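Local coordinates for citrate synthase (Pyrobaculum aerophilum, PDB 2IBP), which probably catalyses the condensation of oxaloacetate and acetyl-CoA to citrate at the entry of the tricarboxylic acid cycle, working as a homodimer of topologically interlinked chains, at residues P75-R78 / E79-Y83; A393-I396 / G397-D400; R307-V310 / A311-D315. One frame throughout, in Å; residues are numbered along the deposited sequence.

Contact 1: residues P75-R78 / E79-Y83; sequences PTKR and ELEDY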
# COMPACT_ATOMS: atom_id res chain seq x y z
N PRO A 75 14.77 -15.40 -22.29
CA PRO A 75 15.27 -16.68 -21.81
C PRO A 75 15.79 -17.59 -22.92
O PRO A 75 15.32 -17.54 -24.05
CB PRO A 75 14.01 -17.33 -21.22
CG PRO A 75 12.89 -16.78 -22.03
CD PRO A 75 13.30 -15.35 -22.30
N THR A 76 16.75 -18.45 -22.59
CA THR A 76 17.16 -19.48 -23.54
C THR A 76 16.04 -20.53 -23.53
O THR A 76 15.14 -20.50 -22.67
CB THR A 76 18.46 -20.17 -23.11
OG1 THR A 76 18.24 -20.84 -21.86
CG2 THR A 76 19.59 -19.16 -22.98
N LYS A 77 16.07 -21.46 -24.48
CA LYS A 77 15.08 -22.52 -24.52
C LYS A 77 14.97 -23.22 -23.17
O LYS A 77 13.86 -23.43 -22.65
CB LYS A 77 15.44 -23.51 -25.63
CG LYS A 77 14.48 -24.68 -25.78
CD LYS A 77 14.89 -25.56 -26.96
CE LYS A 77 13.95 -26.74 -27.17
NZ LYS A 77 13.99 -27.71 -26.03
N ARG A 78 16.11 -23.59 -22.59
CA ARG A 78 16.11 -24.30 -21.32
C ARG A 78 15.52 -23.46 -20.20
O ARG A 78 14.73 -23.95 -19.39
CB ARG A 78 17.51 -24.80 -20.96
CG ARG A 78 17.57 -25.54 -19.63
CD ARG A 78 18.72 -26.55 -19.59
NE ARG A 78 20.03 -25.97 -19.87
CZ ARG A 78 20.89 -25.54 -18.94
NH1 ARG A 78 20.58 -25.60 -17.65
NH2 ARG A 78 22.06 -25.03 -19.31
N GLU A 79 15.92 -22.20 -20.15
CA GLU A 79 15.44 -21.28 -19.12
C GLU A 79 13.94 -21.10 -19.20
O GLU A 79 13.25 -21.13 -18.17
CB GLU A 79 16.12 -19.93 -19.27
CG GLU A 79 17.55 -19.95 -18.76
CD GLU A 79 18.30 -18.69 -19.09
OE1 GLU A 79 17.92 -17.99 -20.05
OE2 GLU A 79 19.32 -18.43 -18.41
N LEU A 80 13.43 -21.00 -20.42
CA LEU A 80 11.99 -20.80 -20.59
C LEU A 80 11.23 -22.04 -20.18
O LEU A 80 10.25 -21.96 -19.44
CB LEU A 80 11.66 -20.38 -22.01
CG LEU A 80 10.19 -20.02 -22.23
CD1 LEU A 80 9.76 -18.92 -21.24
CD2 LEU A 80 9.95 -19.61 -23.66
N GLU A 81 11.70 -23.21 -20.61
CA GLU A 81 11.08 -24.47 -20.23
C GLU A 81 11.03 -24.62 -18.71
O GLU A 81 9.99 -24.96 -18.14
CB GLU A 81 11.84 -25.65 -20.85
CG GLU A 81 11.63 -25.79 -22.33
CD GLU A 81 12.52 -26.85 -22.97
OE1 GLU A 81 13.44 -27.36 -22.28
OE2 GLU A 81 12.33 -27.14 -24.17
N ASP A 82 12.16 -24.38 -18.05
CA ASP A 82 12.23 -24.49 -16.60
C ASP A 82 11.31 -23.48 -15.90
O ASP A 82 10.64 -23.81 -14.93
CB ASP A 82 13.67 -24.33 -16.11
CG ASP A 82 14.57 -25.48 -16.56
OD1 ASP A 82 14.04 -26.50 -17.04
OD2 ASP A 82 15.80 -25.34 -16.40
N TYR A 83 11.30 -22.26 -16.41
CA TYR A 83 10.45 -21.19 -15.86
C TYR A 83 8.97 -21.56 -16.00
O TYR A 83 8.18 -21.42 -15.04
CB TYR A 83 10.75 -19.90 -16.63
CG TYR A 83 9.87 -18.72 -16.26
CD1 TYR A 83 10.13 -17.98 -15.12
CD2 TYR A 83 8.93 -18.23 -17.15
CE1 TYR A 83 9.35 -16.87 -14.80
CE2 TYR A 83 8.14 -17.14 -16.84
CZ TYR A 83 8.37 -16.45 -15.68
OH TYR A 83 7.63 -15.31 -15.39
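Glu79 reaches back over the first turn of helix 77-90 to Thr76, and the two residues close a capping box. Followed outward, its CB lies 3.9 Å from Pro75 CB and also near Thr76 O. CG stands anti to the carbonyl carbon (chi1 -76°) and passes 3.3 Å from Thr76 OG1, which directs the extended chain toward the start of the helix. At the tip, OE1 accepts Thr76 N at 2.8 Å, in a nearly straight bond (171° at the hydrogen) that meets OE1 on its anti side, somewhat out of the carboxylate plane. OE2 belongs to Arg73, with which it forms a salt bridge.

The reciprocal bond runs from Glu79 N to Thr76 OG1 at 3.2 Å. Behind the box, Leu80 N binds Thr76 O, and Leu80 CB packs at 3.8 Å on Pro75 CG. Pro75 and Leu80 both also touch Glu64 of helix 62-71. Along the same first turn, Lys77 NZ, brought round by a bend at its last torsion, meets the syn side of Glu81 OE2 at 2.6 Å, a salt bridge between residues i and i+4. Lys77 and Leu80 also pack on Leu406 of the second subunit.

Acidic side chains near the first turn are likely to interact favourably with the helix dipole, while the box supplies partners for two amides at the N-terminus.

Contact 2: residues A393-I396 / G397-D400; sequences ACYI and GPHD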
# COMPACT_ATOMS: atom_id res chain seq x y z
N ALA A 393 5.29 16.29 5.64
CA ALA A 393 4.18 17.21 5.44
C ALA A 393 4.57 18.44 6.23
O ALA A 393 5.37 18.38 7.15
CB ALA A 393 2.88 16.63 5.95
N CYS A 394 4.00 19.57 5.84
CA CYS A 394 4.28 20.84 6.49
C CYS A 394 3.09 21.26 7.32
O CYS A 394 2.00 21.42 6.81
CB CYS A 394 4.56 21.90 5.43
SG CYS A 394 5.15 23.42 6.20
N TYR A 395 3.30 21.42 8.62
CA TYR A 395 2.21 21.81 9.49
C TYR A 395 1.83 23.28 9.35
O TYR A 395 2.69 24.18 9.35
CB TYR A 395 2.56 21.53 10.96
CG TYR A 395 1.46 21.86 11.92
CD1 TYR A 395 0.43 20.95 12.16
CD2 TYR A 395 1.48 23.03 12.68
CE1 TYR A 395 -0.55 21.20 13.11
CE2 TYR A 395 0.50 23.30 13.61
CZ TYR A 395 -0.52 22.37 13.84
OH TYR A 395 -1.52 22.60 14.75
N ILE A 396 0.53 23.48 9.20
CA ILE A 396 -0.08 24.80 9.17
C ILE A 396 -1.27 24.75 10.13
O ILE A 396 -2.23 24.01 9.93
CB ILE A 396 -0.53 25.22 7.78
CG1 ILE A 396 0.65 25.21 6.80
CG2 ILE A 396 -1.18 26.60 7.87
CD1 ILE A 396 0.32 25.74 5.41
N GLY A 397 -1.15 25.47 11.23
CA GLY A 397 -2.20 25.45 12.21
C GLY A 397 -1.75 26.02 13.53
O GLY A 397 -0.61 26.49 13.66
N PRO A 398 -2.62 25.94 14.54
CA PRO A 398 -2.29 26.53 15.83
C PRO A 398 -1.32 25.71 16.67
O PRO A 398 -1.06 24.53 16.40
CB PRO A 398 -3.65 26.61 16.53
CG PRO A 398 -4.40 25.45 15.97
CD PRO A 398 -3.93 25.29 14.55
N HIS A 399 -0.80 26.35 17.71
CA HIS A 399 0.07 25.69 18.66
C HIS A 399 -0.34 26.14 20.05
O HIS A 399 -0.82 27.26 20.22
CB HIS A 399 1.53 26.08 18.44
CG HIS A 399 2.11 25.56 17.17
ND1 HIS A 399 2.09 26.28 15.99
CD2 HIS A 399 2.73 24.39 16.89
CE1 HIS A 399 2.68 25.57 15.04
NE2 HIS A 399 3.09 24.43 15.56
N ASP A 400 -0.20 25.25 21.02
CA ASP A 400 -0.44 25.58 22.42
C ASP A 400 -1.88 25.94 22.75
O ASP A 400 -2.15 26.85 23.55
CB ASP A 400 0.54 26.67 22.87
CG ASP A 400 1.99 26.22 22.76
OD1 ASP A 400 2.25 25.01 22.90
OD2 ASP A 400 2.87 27.08 22.57
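Tyr395 folds over the loop that follows it, and its hydroxyl makes the one hydrogen bond across the contact: OH donates to Pro398 O at 2.6 Å. The acceptor angle of 145° and a donor lying in the carbonyl plane place the hydroxyl on a lone pair of that oxygen, which itself sits at the edge of the tyrosine ring. With CG anti to the backbone N (chi1 -177°), the ring extends along the chain direction and can span the three residues.

The aromatic interaction is an offset edge-to-face pair. The edge of Tyr395 points at the face of His399, with centroids 5.0 Å apart and planes inclined at 62°. Tyr395 CE2 makes the nearest approach, 3.4 Å from His399 NE2. That nitrogen is hydrogen-bonded to Asp38 of the second subunit, which would fix the rotation of the imidazole against the tyrosine.

Backbone packing fills in the rest of the contact. Gly397 N lies over one face of the Tyr395 ring, and Gly397 O comes within 3.4 Å of Tyr395 CE2. At the backbone angles of Gly397 a CB would collide with Ile396 O and with Tyr395 OH, so the absence of a side chain lets the loop pass this close to the ring.

The segment leaves strand 392-395, whose Cys394 is joined by a disulfide to Cys19 of the same chain, the kind of closure that interlinks the two chains of this catenane. Residues Ala393 to Tyr395 pair in parallel with a strand of the second subunit, extending the sheet across the interface. Further along, His399 meets Trp47 edge-to-face and Asp400 forms a salt bridge with Arg52, both of that second subunit, whose strands 37-40 and 45-48 supply Asp38 and Trp47.

Contact 3: residues R307-V310 / A311-D315; sequences RDYV and AKFGD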
# COMPACT_ATOMS: atom_id res chain seq x y z
N ARG A 307 -10.69 -7.02 -33.59
CA ARG A 307 -11.26 -7.19 -34.92
C ARG A 307 -11.35 -8.68 -35.24
O ARG A 307 -12.38 -9.15 -35.73
CB ARG A 307 -10.38 -6.50 -35.95
CG ARG A 307 -10.99 -6.51 -37.34
CD ARG A 307 -10.02 -6.03 -38.39
NE ARG A 307 -9.43 -4.74 -38.05
CZ ARG A 307 -10.04 -3.56 -38.18
NH1 ARG A 307 -11.31 -3.47 -38.56
NH2 ARG A 307 -9.37 -2.46 -37.87
N ASP A 308 -10.26 -9.41 -34.99
CA ASP A 308 -10.23 -10.86 -35.20
C ASP A 308 -11.26 -11.58 -34.35
O ASP A 308 -11.92 -12.50 -34.81
CB ASP A 308 -8.86 -11.43 -34.89
CG ASP A 308 -7.80 -10.98 -35.86
OD1 ASP A 308 -8.17 -10.48 -36.95
OD2 ASP A 308 -6.60 -11.11 -35.53
N TYR A 309 -11.40 -11.15 -33.10
CA TYR A 309 -12.32 -11.79 -32.20
C TYR A 309 -13.76 -11.67 -32.69
O TYR A 309 -14.51 -12.66 -32.74
CB TYR A 309 -12.17 -11.20 -30.78
CG TYR A 309 -13.01 -11.95 -29.78
CD1 TYR A 309 -12.48 -13.03 -29.08
CD2 TYR A 309 -14.35 -11.66 -29.63
CE1 TYR A 309 -13.26 -13.75 -28.19
CE2 TYR A 309 -15.13 -12.36 -28.74
CZ TYR A 309 -14.59 -13.41 -28.03
OH TYR A 309 -15.36 -14.12 -27.15
N VAL A 310 -14.16 -10.46 -33.07
CA VAL A 310 -15.54 -10.27 -33.51
C VAL A 310 -15.76 -10.85 -34.91
O VAL A 310 -16.89 -11.22 -35.24
CB VAL A 310 -16.01 -8.81 -33.40
CG1 VAL A 310 -15.90 -8.34 -31.96
CG2 VAL A 310 -15.23 -7.92 -34.33
N ALA A 311 -14.70 -10.96 -35.71
CA ALA A 311 -14.83 -11.59 -37.03
C ALA A 311 -15.23 -13.06 -36.82
O ALA A 311 -16.07 -13.59 -37.54
CB ALA A 311 -13.55 -11.49 -37.81
N LYS A 312 -14.67 -13.69 -35.79
CA LYS A 312 -14.99 -15.08 -35.50
C LYS A 312 -16.27 -15.28 -34.72
O LYS A 312 -17.10 -16.10 -35.10
CB LYS A 312 -13.85 -15.76 -34.74
CG LYS A 312 -14.12 -17.24 -34.47
CD LYS A 312 -12.95 -17.91 -33.78
CE LYS A 312 -13.10 -19.42 -33.75
NZ LYS A 312 -14.34 -19.89 -33.09
N PHE A 313 -16.44 -14.55 -33.62
CA PHE A 313 -17.57 -14.75 -32.73
C PHE A 313 -18.73 -13.79 -32.92
O PHE A 313 -19.75 -13.92 -32.26
CB PHE A 313 -17.11 -14.69 -31.28
CG PHE A 313 -16.11 -15.74 -30.93
CD1 PHE A 313 -16.52 -17.05 -30.78
CD2 PHE A 313 -14.77 -15.43 -30.77
CE1 PHE A 313 -15.61 -18.05 -30.48
CE2 PHE A 313 -13.85 -16.43 -30.45
CZ PHE A 313 -14.27 -17.73 -30.31
N GLY A 314 -18.55 -12.81 -33.79
CA GLY A 314 -19.60 -11.83 -34.02
C GLY A 314 -19.47 -10.63 -33.09
O GLY A 314 -18.67 -10.63 -32.15
N ASP A 315 -20.29 -9.63 -33.34
CA ASP A 315 -20.27 -8.38 -32.59
C ASP A 315 -21.73 -8.12 -32.21
O ASP A 315 -22.29 -7.11 -32.63
CB ASP A 315 -19.76 -7.29 -33.53
CG ASP A 315 -19.49 -5.96 -32.84
OD1 ASP A 315 -19.17 -5.94 -31.63
OD2 ASP A 315 -19.52 -4.94 -33.56
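Tyr309 O receives Phe313 N at 2.8 Å with 170° at the hydrogen, the straightest of the bonds joining the last turns of helix 297-313. Ala311 N to Arg307 O, at 2.9 Å, and Lys312 N to Asp308 O continue the i to i+4 pattern upstream. Downstream, Gly314 N still approaches Val310 O at 2.7 Å, but the bond is weak, being well bent at the hydrogen.

The charged ends pair beyond the two segments: Arg307 with Glu304, Asp308 with Arg202 and Lys312 with Asp197. Glu304 and Asp308 belong to a magnesium site; the ion lies about 4 Å from the nearest atom of the Asp308 side chain, too far for direct coordination.

This is the C-terminal end of a helix that stops at a glycine. Gly314 has a positive phi of 90°, and there a CB would be jammed against Phe313 O. Beyond it the chain runs across the helix end, past Val310, whose CA makes a CA-H...O contact of 3.4 Å with Gly314 O; Val310 CB meets Asp315 CB at 4.0 Å. The Asp315 carboxylate is held by Tyr355 OH and by the amides of Phe320 and Ala321, near the start of helix 319-332.

The packing is carried by two rings. Phe313 CD2 sits over the centre of one Tyr309 face, 3.4 Å from Tyr309 CZ, and the planes are inclined at 39°, neither stacked nor perpendicular. Tyr309 also packs on Tyr355 and Met356 of helix 349-356. Replacing Tyr309 with an alanine would probably leave Phe313 CD2 without the ring face it rests on and open a gap toward Tyr355 and Met356. Lys312 CG lies over a face of the Phe313 ring.

All three are surface contacts, though contacts 1 and 3 each include one buried residue. Contact 1 starts a helix and contact 3 ends one: contact 1 adds side-chain caps and a salt bridge to its backbone bonds, whereas contact 3 ends in backbone bonds, a glycine and a ring pair. Contact 2 belongs to an extended C-terminal tail and combines a hydroxyl-carbonyl bond with aromatic packing. Contacts 1 and 2 both touch the second subunit but lie on opposite sides of the chain's centre, their centres 57 Å apart. Contact 3 touches no other chain of the assembly; its centre is 34 Å from that of contact 1, and the two share no helix.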